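Long-range contacts in isomaltodextranase (Arthrobacter globiformis, PDB 5AWO), which hydrolyses alpha-1,6-glucosidic linkages in polysaccharides, removing successive isomaltose units from the non-reducing ends of the chains: residues Asp370-Lys375 with Gly398-Gly403; Thr474-Ala479 with Asn604-Asp609; Ala479-Gly484 with Val516-Gln521; Val520-Arg525 with Ile580-Gly585; Met544-Glu549 with Asn587-Gly592. One frame throughout, in Å; residues are numbered along the deposited sequence.

Contact 1: residues Asp370-Lys375 with Gly398-Gly403; sequences DGLVGK and GQLPDG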
# COMPACT_ATOMS: atom_id res chain seq x y z
N ASP A 370 4.37 9.48 10.21
CA ASP A 370 5.27 10.29 9.36
C ASP A 370 5.32 9.78 7.91
O ASP A 370 5.88 10.45 7.03
CB ASP A 370 6.68 10.39 9.96
CG ASP A 370 6.73 11.14 11.31
OD1 ASP A 370 5.72 11.79 11.68
OD2 ASP A 370 7.77 11.02 12.01
N GLY A 371 4.75 8.61 7.64
CA GLY A 371 4.65 8.09 6.26
C GLY A 371 5.82 7.24 5.82
O GLY A 371 6.25 7.30 4.67
N LEU A 372 6.35 6.42 6.75
CA LEU A 372 7.37 5.48 6.38
C LEU A 372 6.82 4.41 5.45
O LEU A 372 5.83 3.74 5.75
CB LEU A 372 7.92 4.77 7.62
CG LEU A 372 8.94 3.66 7.32
CD1 LEU A 372 10.22 4.24 6.71
CD2 LEU A 372 9.24 2.87 8.59
N VAL A 373 7.49 4.26 4.31
CA VAL A 373 7.27 3.13 3.40
C VAL A 373 8.65 2.56 3.09
O VAL A 373 9.40 3.14 2.28
CB VAL A 373 6.55 3.56 2.09
CG1 VAL A 373 6.35 2.37 1.17
CG2 VAL A 373 5.24 4.25 2.40
N GLY A 374 9.02 1.46 3.75
CA GLY A 374 10.33 0.85 3.56
C GLY A 374 10.38 -0.02 2.34
O GLY A 374 9.33 -0.43 1.80
N LYS A 375 11.61 -0.24 1.88
CA LYS A 375 11.93 -1.30 0.95
C LYS A 375 12.86 -2.29 1.63
O LYS A 375 13.64 -1.92 2.49
CB LYS A 375 12.59 -0.74 -0.34
CG LYS A 375 11.57 -0.30 -1.38
CD LYS A 375 12.21 0.34 -2.63
CE LYS A 375 11.26 0.46 -3.82
NZ LYS A 375 10.13 1.36 -3.56
N GLY A 398 13.34 2.75 5.06
CA GLY A 398 12.65 3.75 4.28
C GLY A 398 12.92 5.12 4.84
O GLY A 398 13.26 5.28 6.01
N GLN A 399 12.73 6.13 3.99
CA GLN A 399 13.03 7.50 4.35
C GLN A 399 11.78 8.28 4.53
O GLN A 399 10.82 8.16 3.75
CB GLN A 399 13.87 8.15 3.26
CG GLN A 399 14.46 9.48 3.68
CD GLN A 399 15.57 9.94 2.73
OE1 GLN A 399 15.64 9.54 1.55
NE2 GLN A 399 16.47 10.75 3.28
N LEU A 400 11.76 9.13 5.56
CA LEU A 400 10.68 10.02 5.81
C LEU A 400 10.88 11.34 5.05
O LEU A 400 12.02 11.67 4.71
CB LEU A 400 10.53 10.29 7.31
CG LEU A 400 10.10 9.16 8.28
CD1 LEU A 400 8.84 8.51 7.76
CD2 LEU A 400 11.17 8.13 8.51
N PRO A 401 9.79 12.09 4.88
CA PRO A 401 9.90 13.38 4.17
C PRO A 401 10.93 14.33 4.76
O PRO A 401 11.59 15.04 4.00
CB PRO A 401 8.49 13.91 4.23
CG PRO A 401 7.62 12.68 4.26
CD PRO A 401 8.39 11.76 5.17
N ASP A 402 11.11 14.33 6.08
CA ASP A 402 12.13 15.20 6.71
C ASP A 402 13.57 14.71 6.57
O ASP A 402 14.51 15.33 7.13
CB ASP A 402 11.77 15.52 8.17
CG ASP A 402 11.95 14.33 9.11
OD1 ASP A 402 12.44 13.28 8.68
OD2 ASP A 402 11.61 14.50 10.29
N GLY A 403 13.79 13.60 5.86
CA GLY A 403 15.09 13.06 5.63
C GLY A 403 15.57 11.99 6.62
O GLY A 403 16.58 11.34 6.38
O HOH W 1 9.71 12.45 10.46
O HOH W 2 9.35 5.97 3.07
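Asp370, just before Gly371, directs its CB at the loop that follows strand 395-399, where CB lies 3.6 Å from CD1 of Leu400. Its carboxylate has other partners: OD2 forms a salt bridge with Arg464 and receives a weak hydrogen bond from a water that also donates to Asp402 OD2, so the two like-charged groups are joined through solvent. The carbonyl O of Asp370 meets the ring of Pro401, with CD 3.4 Å away. Gly371 ends the helix in a Schellman motif; its positive phi of 90° would press a CB against the preceding carbonyl, and the chain turns here out of the helix. This is the junction between the last helix of the catalytic TIM barrel and the C-terminal beta-sandwich domain of this family 27 glycoside hydrolase, which begins with strand 375-378. At Leu372, CG stands anti to the backbone N (chi1 176°), which carries CD1 to within 3.3 Å of Gly398 O. CD1 of Leu400 lies 3.4 Å from the backbone N of Leu372 and 3.9 Å from its CB; a single branch of Leu400 thus fills the angle between Asp370 and Leu372. No direct hydrogen bond joins the segments. Instead a water accepts from Val373 N at 2.8 Å and donates to Gln399 O. Gly374 then passes Gly398 with their CA atoms 3.8 Å apart, a spacing possible because Gly398 lacks a CB, which would collide with Val373 O, Leu372 CD1 and Gly374 CA.

Contact 2: residues Thr474-Ala479 with Asn604-Asp609; sequences TRYPAA and NWIELD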
# COMPACT_ATOMS: atom_id res chain seq x y z
N THR A 474 19.82 17.75 2.69
CA THR A 474 19.12 16.48 2.89
C THR A 474 19.26 15.62 1.64
O THR A 474 18.80 16.02 0.56
CB THR A 474 17.63 16.72 3.16
OG1 THR A 474 17.47 17.73 4.16
CG2 THR A 474 16.95 15.43 3.61
N ARG A 475 19.86 14.43 1.79
CA ARG A 475 19.99 13.48 0.69
C ARG A 475 18.88 12.40 0.72
O ARG A 475 18.67 11.75 1.74
CB ARG A 475 21.35 12.78 0.70
CG ARG A 475 21.55 11.77 -0.43
CD ARG A 475 22.87 11.07 -0.42
NE ARG A 475 23.98 12.01 -0.66
CZ ARG A 475 25.26 11.65 -0.72
NH1 ARG A 475 25.66 10.39 -0.55
NH2 ARG A 475 26.19 12.60 -0.94
N TYR A 476 18.26 12.20 -0.44
CA TYR A 476 17.25 11.16 -0.70
C TYR A 476 17.77 10.18 -1.74
O TYR A 476 17.76 10.47 -2.93
CB TYR A 476 15.97 11.80 -1.20
CG TYR A 476 15.39 12.79 -0.25
CD1 TYR A 476 15.87 14.10 -0.21
CD2 TYR A 476 14.40 12.43 0.67
CE1 TYR A 476 15.34 15.02 0.67
CE2 TYR A 476 13.86 13.34 1.55
CZ TYR A 476 14.34 14.64 1.58
OH TYR A 476 13.78 15.53 2.46
N PRO A 477 18.21 8.98 -1.31
CA PRO A 477 18.64 7.94 -2.24
C PRO A 477 17.51 7.41 -3.12
O PRO A 477 16.43 7.10 -2.63
CB PRO A 477 19.15 6.84 -1.31
CG PRO A 477 19.57 7.57 -0.08
CD PRO A 477 18.50 8.58 0.09
N ALA A 478 17.75 7.32 -4.42
CA ALA A 478 16.69 6.91 -5.35
C ALA A 478 16.31 5.45 -5.16
O ALA A 478 15.14 5.08 -5.40
CB ALA A 478 17.12 7.16 -6.80
N ALA A 479 17.26 4.63 -4.72
CA ALA A 479 17.03 3.18 -4.58
C ALA A 479 16.05 2.86 -3.44
O ALA A 479 15.57 1.73 -3.39
CB ALA A 479 18.33 2.43 -4.38
N ASN A 604 21.03 8.32 -8.99
CA ASN A 604 21.51 7.84 -7.69
C ASN A 604 20.79 8.49 -6.53
O ASN A 604 20.33 7.79 -5.62
CB ASN A 604 23.01 8.12 -7.59
CG ASN A 604 23.69 7.34 -6.49
OD1 ASN A 604 23.13 6.39 -5.88
ND2 ASN A 604 24.91 7.69 -6.25
N TRP A 605 20.68 9.81 -6.52
CA TRP A 605 20.02 10.52 -5.45
C TRP A 605 19.65 11.92 -5.83
O TRP A 605 20.12 12.43 -6.87
CB TRP A 605 20.86 10.51 -4.16
CG TRP A 605 22.34 10.94 -4.20
CD1 TRP A 605 23.40 10.13 -3.99
CD2 TRP A 605 22.88 12.27 -4.37
NE1 TRP A 605 24.59 10.86 -4.02
CE2 TRP A 605 24.28 12.17 -4.25
CE3 TRP A 605 22.31 13.53 -4.60
CZ2 TRP A 605 25.13 13.29 -4.38
CZ3 TRP A 605 23.17 14.64 -4.73
CH2 TRP A 605 24.55 14.50 -4.61
N ILE A 606 18.75 12.53 -5.07
CA ILE A 606 18.60 13.97 -5.05
C ILE A 606 19.04 14.52 -3.69
O ILE A 606 19.04 13.80 -2.68
CB ILE A 606 17.17 14.47 -5.41
CG1 ILE A 606 16.15 14.09 -4.32
CG2 ILE A 606 16.73 13.94 -6.76
CD1 ILE A 606 14.83 14.80 -4.50
N GLU A 607 19.45 15.78 -3.68
CA GLU A 607 19.75 16.50 -2.45
C GLU A 607 19.02 17.82 -2.45
O GLU A 607 18.91 18.47 -3.50
CB GLU A 607 21.25 16.73 -2.30
CG GLU A 607 21.97 15.58 -1.64
CD GLU A 607 23.43 15.85 -1.41
OE1 GLU A 607 23.87 17.01 -1.65
OE2 GLU A 607 24.13 14.91 -0.98
N LEU A 608 18.47 18.18 -1.30
CA LEU A 608 17.84 19.47 -1.10
C LEU A 608 18.58 20.20 0.00
O LEU A 608 19.12 19.57 0.93
CB LEU A 608 16.37 19.33 -0.72
CG LEU A 608 15.36 19.04 -1.82
CD1 LEU A 608 15.25 20.24 -2.76
CD2 LEU A 608 15.71 17.76 -2.57
N ASP A 609 18.61 21.53 -0.11
CA ASP A 609 19.08 22.41 0.95
C ASP A 609 17.89 23.18 1.48
O ASP A 609 17.46 24.16 0.88
CB ASP A 609 20.14 23.38 0.42
CG ASP A 609 21.37 22.69 -0.12
OD1 ASP A 609 21.69 21.55 0.31
OD2 ASP A 609 22.04 23.28 -0.97
O HOH W 3 20.04 5.10 -5.12
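Strands 473-477 and 601-609, the first and last of the carbohydrate-binding module, pair antiparallel and close its beta-sandwich. Thr474 faces Leu608 and Tyr476 faces Ile606 as hydrogen-bonded pairs, each joined by two backbone bonds; Tyr476 N to Ile606 O (2.9 Å) is almost straight at 175°. Ala478 N extends the ladder to Asn604 O. On the face bearing Arg475, Trp605 and Glu607, the arginine starts with CG anti to the backbone N and bends at chi3 (-66°), laying its guanidinium flat on the indole, planes 9° apart and centres 3.9 Å apart. CD sits over the five-membered ring in a CH-pi contact, while CZ makes an off-centre cation-pi interaction. Glu607 runs alongside, and its OE2 accepts in the guanidinium plane from both Arg475 NE (2.9 Å, through the anti lone pair) and Arg475 NH2 (3.1 Å). An alanine here, lacking the guanidinium, would take both donors from Glu607 OE2 and the cover from this Trp605 face, and would probably loosen the packing of these two side chains. Glu607 OE1 has a second cationic partner in Arg531, and Trp605 NE1 donates to Asp497. On the reverse face, Tyr476 CB packs 3.9 Å from Ile606 CG1. Strand 526-535 flanks 601-609 on its far side, where Asn604 and Trp605 form a classic bulge opposite Arg533, and strand 515-522 of the facing sheet packs Phe518 against Tyr476 and Ile606.

Contact 3: residues Ala479-Gly484 with Val516-Gln521; sequences AFAAWG and VTFAVQ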
# COMPACT_ATOMS: atom_id res chain seq x y z
N ALA A 479 17.26 4.63 -4.72
CA ALA A 479 17.03 3.18 -4.58
C ALA A 479 16.05 2.86 -3.44
O ALA A 479 15.57 1.73 -3.39
CB ALA A 479 18.33 2.43 -4.38
N PHE A 480 15.80 3.83 -2.57
CA PHE A 480 14.80 3.66 -1.50
C PHE A 480 13.54 4.47 -1.69
O PHE A 480 12.68 4.48 -0.83
CB PHE A 480 15.45 3.94 -0.14
CG PHE A 480 16.28 2.80 0.35
CD1 PHE A 480 15.67 1.73 1.00
CD2 PHE A 480 17.65 2.75 0.14
CE1 PHE A 480 16.39 0.65 1.42
CE2 PHE A 480 18.38 1.65 0.57
CZ PHE A 480 17.75 0.60 1.20
N ALA A 481 13.41 5.18 -2.83
CA ALA A 481 12.25 5.98 -3.15
C ALA A 481 11.19 5.15 -3.88
O ALA A 481 11.29 3.93 -3.91
CB ALA A 481 12.67 7.19 -3.99
N ALA A 482 10.16 5.83 -4.40
CA ALA A 482 9.08 5.20 -5.13
C ALA A 482 9.39 5.18 -6.61
O ALA A 482 9.79 6.21 -7.16
CB ALA A 482 7.77 5.93 -4.87
N TRP A 483 9.16 4.05 -7.26
CA TRP A 483 9.42 3.83 -8.67
C TRP A 483 8.13 3.57 -9.42
O TRP A 483 7.28 2.82 -8.96
CB TRP A 483 10.32 2.62 -8.91
CG TRP A 483 11.53 2.55 -8.03
CD1 TRP A 483 12.25 3.60 -7.56
CD2 TRP A 483 12.13 1.38 -7.50
NE1 TRP A 483 13.28 3.15 -6.77
CE2 TRP A 483 13.24 1.79 -6.73
CE3 TRP A 483 11.86 0.00 -7.62
CZ2 TRP A 483 14.04 0.89 -6.03
CZ3 TRP A 483 12.66 -0.88 -6.94
CH2 TRP A 483 13.76 -0.44 -6.17
N GLY A 484 7.98 4.18 -10.61
CA GLY A 484 6.85 3.90 -11.47
C GLY A 484 7.21 3.84 -12.95
O GLY A 484 8.31 4.24 -13.34
N VAL A 516 10.52 8.43 -10.79
CA VAL A 516 10.86 8.26 -9.38
C VAL A 516 10.21 9.38 -8.60
O VAL A 516 10.23 10.55 -9.02
CB VAL A 516 12.38 8.30 -9.13
CG1 VAL A 516 12.70 8.13 -7.65
CG2 VAL A 516 13.07 7.22 -9.94
N THR A 517 9.61 9.04 -7.47
CA THR A 517 8.95 10.01 -6.61
C THR A 517 9.56 10.03 -5.22
O THR A 517 9.72 8.97 -4.58
CB THR A 517 7.43 9.76 -6.51
OG1 THR A 517 6.84 9.88 -7.82
CG2 THR A 517 6.74 10.68 -5.56
N PHE A 518 9.86 11.24 -4.76
CA PHE A 518 10.41 11.51 -3.44
C PHE A 518 9.43 12.36 -2.67
O PHE A 518 8.83 13.30 -3.21
CB PHE A 518 11.72 12.32 -3.54
CG PHE A 518 12.80 11.66 -4.34
CD1 PHE A 518 13.73 10.83 -3.73
CD2 PHE A 518 12.92 11.93 -5.70
CE1 PHE A 518 14.75 10.25 -4.46
CE2 PHE A 518 13.93 11.35 -6.43
CZ PHE A 518 14.85 10.51 -5.82
N ALA A 519 9.27 12.07 -1.38
CA ALA A 519 8.54 12.95 -0.50
C ALA A 519 9.53 13.80 0.27
O ALA A 519 10.46 13.29 0.85
CB ALA A 519 7.70 12.15 0.48
N VAL A 520 9.30 15.10 0.27
CA VAL A 520 10.21 16.03 0.93
C VAL A 520 9.40 16.99 1.79
O VAL A 520 8.34 17.44 1.39
CB VAL A 520 11.09 16.81 -0.10
CG1 VAL A 520 11.77 15.87 -1.08
CG2 VAL A 520 10.28 17.84 -0.84
N GLN A 521 9.93 17.29 2.97
CA GLN A 521 9.29 18.21 3.91
C GLN A 521 10.20 19.44 4.07
O GLN A 521 11.40 19.28 4.30
CB GLN A 521 9.06 17.51 5.26
CG GLN A 521 8.07 18.19 6.20
CD GLN A 521 6.62 17.77 5.99
OE1 GLN A 521 6.33 16.87 5.21
NE2 GLN A 521 5.70 18.43 6.69
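Ala481, just ahead of strand 482-484, points its methyl at strand 515-522 and meets three groups at once: Val516 CG1 at 3.8 Å, the carbonyl O of Thr517 at 3.5 Å, and CE1 of Phe518 at 3.7 Å. Phe518 starts away from the shorter strand, yet its CG, anti to the carbonyl carbon (chi1 -58°), swings the ring back so that CD1 and CE1 both touch that methyl. Val516 is turned with CG1 anti to its backbone N, which places this branch by Ala481, while CG2 approaches Trp483 CD1 obliquely and more loosely. Ala482 and Thr517 stand abreast on the face opposite Val516 and Trp483, their CB atoms 4.2 Å apart. The backbones beneath them form one hydrogen-bonded antiparallel pair: Thr517 N to Ala482 O is 2.9 Å, and Ala482 N to Thr517 O is longer at 3.2 Å, both in the carbonyl plane. The indole of Trp483 lies with one face over Ala481 O, its NE1 donates to Ala478 O, and Lys375 makes a cation-pi contact with it. Thr517 OG1 is hydrogen-bonded to Thr590 OG1 on the next strand. This short pairing adds an edge strand to one sheet of the jelly-roll beta-sandwich characteristic of family 35 carbohydrate-binding modules.

Contact 4: residues Val520-Arg525 with Ile580-Gly585; sequences VQVPHR and ITLDAG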
# COMPACT_ATOMS: atom_id res chain seq x y z
N VAL A 520 9.30 15.10 0.27
CA VAL A 520 10.21 16.03 0.93
C VAL A 520 9.40 16.99 1.79
O VAL A 520 8.34 17.44 1.39
CB VAL A 520 11.09 16.81 -0.10
CG1 VAL A 520 11.77 15.87 -1.08
CG2 VAL A 520 10.28 17.84 -0.84
N GLN A 521 9.93 17.29 2.97
CA GLN A 521 9.29 18.21 3.91
C GLN A 521 10.20 19.44 4.07
O GLN A 521 11.40 19.28 4.30
CB GLN A 521 9.06 17.51 5.26
CG GLN A 521 8.07 18.19 6.20
CD GLN A 521 6.62 17.77 5.99
OE1 GLN A 521 6.33 16.87 5.21
NE2 GLN A 521 5.70 18.43 6.69
N VAL A 522 9.63 20.63 3.87
CA VAL A 522 10.35 21.91 4.07
C VAL A 522 9.52 22.88 4.92
O VAL A 522 8.31 22.73 5.03
CB VAL A 522 10.73 22.61 2.73
CG1 VAL A 522 11.81 21.84 1.99
CG2 VAL A 522 9.51 22.81 1.86
N PRO A 523 10.17 23.89 5.53
CA PRO A 523 9.49 24.81 6.47
C PRO A 523 8.58 25.95 5.96
O PRO A 523 7.73 26.39 6.72
CB PRO A 523 10.65 25.39 7.29
CG PRO A 523 11.86 25.21 6.45
CD PRO A 523 11.63 23.98 5.63
N HIS A 524 8.71 26.40 4.70
CA HIS A 524 7.90 27.54 4.18
C HIS A 524 7.66 27.48 2.66
O HIS A 524 8.37 26.78 1.95
CB HIS A 524 8.57 28.86 4.54
CG HIS A 524 9.97 28.97 4.04
ND1 HIS A 524 11.06 28.64 4.81
CD2 HIS A 524 10.46 29.30 2.82
CE1 HIS A 524 12.16 28.79 4.11
NE2 HIS A 524 11.83 29.18 2.89
N ARG A 525 6.64 28.17 2.17
CA ARG A 525 6.41 28.27 0.72
C ARG A 525 7.52 29.06 0.05
O ARG A 525 7.89 30.13 0.55
CB ARG A 525 5.06 28.94 0.42
CG ARG A 525 4.77 29.14 -1.07
CD ARG A 525 3.29 29.41 -1.31
NE ARG A 525 2.83 29.15 -2.69
CZ ARG A 525 2.17 30.03 -3.45
NH1 ARG A 525 1.85 31.23 -2.98
NH2 ARG A 525 1.79 29.70 -4.68
N ILE A 580 14.19 24.49 -7.33
CA ILE A 580 12.84 23.97 -7.32
C ILE A 580 12.04 24.77 -6.30
O ILE A 580 12.54 25.07 -5.22
CB ILE A 580 12.87 22.45 -7.03
CG1 ILE A 580 11.52 21.81 -7.31
CG2 ILE A 580 13.34 22.17 -5.60
CD1 ILE A 580 11.57 20.29 -7.32
N THR A 581 10.83 25.17 -6.67
CA THR A 581 9.95 25.86 -5.75
C THR A 581 9.21 24.80 -4.93
O THR A 581 8.37 24.10 -5.49
CB THR A 581 9.00 26.88 -6.44
OG1 THR A 581 8.20 26.27 -7.48
CG2 THR A 581 9.83 27.99 -7.08
N LEU A 582 9.58 24.67 -3.65
CA LEU A 582 8.90 23.77 -2.67
C LEU A 582 8.11 24.60 -1.66
O LEU A 582 8.51 25.71 -1.28
CB LEU A 582 9.91 22.89 -1.92
CG LEU A 582 10.90 22.08 -2.75
CD1 LEU A 582 11.95 21.45 -1.85
CD2 LEU A 582 10.20 21.04 -3.60
N ASP A 583 6.97 24.07 -1.22
CA ASP A 583 6.11 24.75 -0.26
C ASP A 583 6.41 24.20 1.14
O ASP A 583 7.06 23.17 1.26
CB ASP A 583 4.62 24.61 -0.63
CG ASP A 583 4.17 25.57 -1.76
OD1 ASP A 583 4.95 26.46 -2.13
OD2 ASP A 583 3.01 25.47 -2.28
N ALA A 584 5.99 24.93 2.18
CA ALA A 584 6.18 24.48 3.55
C ALA A 584 5.47 23.14 3.70
O ALA A 584 4.36 22.98 3.25
CB ALA A 584 5.57 25.46 4.54
N GLY A 585 6.13 22.20 4.36
CA GLY A 585 5.52 20.92 4.65
C GLY A 585 5.78 19.98 3.51
O GLY A 585 6.86 20.00 2.94
O HOH W 4 2.32 26.94 -4.91
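Two backbone hydrogen bonds join Val522 to Gly585 as an antiparallel pair. Val522 N reaches Gly585 O in the carbonyl plane on a lone pair, 3.0 Å away, while Gly585 N to Val522 O is modelled very short at 2.3 Å. Weaker CA-H...O contacts flank the pair, from Gln521 CA to Gly585 O (3.2 Å) and from Ala584 CA to Val522 O. The apolar contacts lie on the inner side: Leu582 crosses both valines at about a right angle, its CD1 4.1 Å from Val520 CG2 and its CB 3.8 Å from Val522 CG2. At the outer side, Gln521 bends at chi2 (88°) and folds its amide over the main chain of Gly585, with NE2 3.2 Å from Gly585 CA and CD 3.4 Å from Gly585 C. An alanine here would lack the amide that covers Gly585, and would probably leave this turn's backbone less well packed and more open to water. The charged contact is peripheral: Arg525 and Asp583 run side by side with their planar groups 70° apart, NE to OD1 being a long salt bridge of less certain geometry, and a water accepts from Arg525 NH2 and donates to Asp583 OD2. Gly585 has positive phi (89°), where a CB would press on the preceding carbonyl. Here strand 574-582 of one sheet passes through a short loop into strand 585-592 of the other, a sheet-to-sheet connection at one end of the beta-sandwich.

Contact 5: residues Met544-Glu549 with Asn587-Gly592; sequences MTVTAE and NLVTIG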
# COMPACT_ATOMS: atom_id res chain seq x y z
N MET A 544 15.22 15.13 -18.24
CA MET A 544 14.11 14.53 -17.48
C MET A 544 13.12 15.61 -17.12
O MET A 544 13.50 16.77 -16.94
CB MET A 544 14.63 13.87 -16.18
CG MET A 544 15.60 12.76 -16.42
SD MET A 544 14.88 11.24 -17.08
CE MET A 544 16.11 10.65 -18.23
N THR A 545 11.86 15.21 -16.99
CA THR A 545 10.82 16.12 -16.55
C THR A 545 10.71 16.06 -15.03
O THR A 545 10.62 14.97 -14.46
CB THR A 545 9.48 15.76 -17.21
OG1 THR A 545 9.61 15.83 -18.64
CG2 THR A 545 8.38 16.67 -16.73
N VAL A 546 10.74 17.23 -14.38
CA VAL A 546 10.71 17.34 -12.91
C VAL A 546 9.53 18.19 -12.48
O VAL A 546 9.33 19.29 -13.00
CB VAL A 546 12.01 17.93 -12.34
CG1 VAL A 546 11.92 18.10 -10.82
CG2 VAL A 546 13.22 17.07 -12.70
N THR A 547 8.74 17.66 -11.54
CA THR A 547 7.68 18.42 -10.93
C THR A 547 7.79 18.40 -9.40
O THR A 547 8.45 17.53 -8.81
CB THR A 547 6.27 17.89 -11.30
OG1 THR A 547 6.11 16.51 -10.90
CG2 THR A 547 6.01 18.01 -12.78
N ALA A 548 7.16 19.40 -8.79
CA ALA A 548 6.78 19.36 -7.38
C ALA A 548 5.28 19.58 -7.26
O ALA A 548 4.70 20.41 -7.98
CB ALA A 548 7.56 20.40 -6.58
N GLU A 549 4.64 18.83 -6.35
CA GLU A 549 3.21 18.84 -6.16
C GLU A 549 2.87 18.70 -4.67
O GLU A 549 3.67 18.12 -3.89
CB GLU A 549 2.55 17.67 -6.89
CG GLU A 549 2.64 17.76 -8.41
CD GLU A 549 2.04 16.56 -9.14
OE1 GLU A 549 1.66 15.56 -8.48
OE2 GLU A 549 1.94 16.60 -10.39
N ASN A 587 5.94 17.95 0.13
CA ASN A 587 5.95 18.05 -1.31
C ASN A 587 6.32 16.70 -1.89
O ASN A 587 7.18 16.00 -1.34
CB ASN A 587 7.00 19.09 -1.79
CG ASN A 587 6.70 20.49 -1.29
OD1 ASN A 587 5.98 21.27 -1.94
ND2 ASN A 587 7.22 20.80 -0.10
N LEU A 588 5.71 16.35 -3.02
CA LEU A 588 6.13 15.20 -3.79
C LEU A 588 6.95 15.68 -4.98
O LEU A 588 6.42 16.42 -5.83
CB LEU A 588 4.94 14.38 -4.26
CG LEU A 588 4.13 13.63 -3.19
CD1 LEU A 588 5.03 12.75 -2.33
CD2 LEU A 588 3.30 14.54 -2.30
N VAL A 589 8.21 15.30 -5.02
CA VAL A 589 9.11 15.69 -6.11
C VAL A 589 9.28 14.46 -6.96
O VAL A 589 9.83 13.44 -6.51
CB VAL A 589 10.46 16.21 -5.57
CG1 VAL A 589 11.40 16.54 -6.72
CG2 VAL A 589 10.25 17.44 -4.70
N THR A 590 8.77 14.54 -8.19
CA THR A 590 8.80 13.46 -9.15
C THR A 590 9.67 13.83 -10.35
O THR A 590 9.51 14.91 -10.93
CB THR A 590 7.37 13.08 -9.57
OG1 THR A 590 6.68 12.56 -8.41
CG2 THR A 590 7.33 12.05 -10.68
N ILE A 591 10.56 12.92 -10.69
CA ILE A 591 11.47 13.02 -11.84
C ILE A 591 11.23 11.82 -12.73
O ILE A 591 11.27 10.69 -12.25
CB ILE A 591 12.96 13.14 -11.43
CG1 ILE A 591 13.87 13.14 -12.67
CG2 ILE A 591 13.38 12.03 -10.45
CD1 ILE A 591 15.30 13.59 -12.40
N GLY A 592 10.98 12.05 -14.03
CA GLY A 592 10.70 10.97 -14.95
C GLY A 592 11.00 11.32 -16.39
O GLY A 592 11.29 12.48 -16.69
O HOH W 5 8.28 14.77 -13.33
O HOH W 6 5.28 15.94 -8.32
O HOH W 7 4.07 13.39 -8.06
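Strands 542-549 and 585-592 run antiparallel at the middle of one sheet of the carbohydrate-binding module's beta-sandwich; over 544-549 and 587-592 the axes approach to 4.7 Å, with N-to-C directions 166° apart. Three hydrogen-bonded pairs, Thr545 with Gly592, Thr547 with Thr590 and Glu549 with Leu588, contribute two backbone bonds each; Leu588 N to Glu549 O is short and straight at 2.8 Å and 172°. Between them, Val546 faces Ile591 and Ala548 faces Val589, turning their side chains toward the sandwich interior, where Ile580 and Leu582 of the facing sheet touch Val589. Ile591 can be followed outward from its backbone. CB lies near Val546 CG2, and the chain continues through CG1, anti to the backbone N (chi1 176°), in an extended form. CG1 is wedged between Met544 CB at 3.7 Å and Val546 CG2 at 4.0 Å, and the terminal CD1 keeps the same two neighbours, 3.8 Å from Met544 CB. Ile591 thus lies alongside Val546 but crosses Met544 obliquely. Met544 bends at chi2 and chi3, so that its SD departs from the isoleucine and comes to rest beside Gly592. The other face is more polar, with Thr545, Thr547, Glu549 and Thr590 beside Leu588. Thr547 and Thr590 stand side by side there, and Glu549 forms a salt bridge with Arg33, while Thr590 OG1 also bonds Thr517 OG1 on the neighbouring strand. Waters bridge the two strands on this face: one joins Thr547 OG1 to Leu588 O, another Glu549 OE1 to Thr590 OG1, and a third donates to both Thr545 O, at 2.6 Å, and Thr590 O.

Contact 1 comes first along the chain, where the catalytic barrel meets the C-terminal beta-sandwich domain; the other four lie within the carbohydrate-binding module. Contact 2 joins the module's first and last strands, so contacts 3, 4 and 5 are nested inside the loop it closes. Contacts 3 and 4 share strand 515-522, and its neighbour 585-592 carries contact 5, placing 3 and 5 in one sheet with centres 10 Å apart; contact 2 lies in the facing sheet, and contact 4 links the two. Contact 1 touches contacts 2, 3 and 4, through Pro401, Gln399 and Lys375. The module is therefore packed directly against the domains before it rather than tethered by a linker alone.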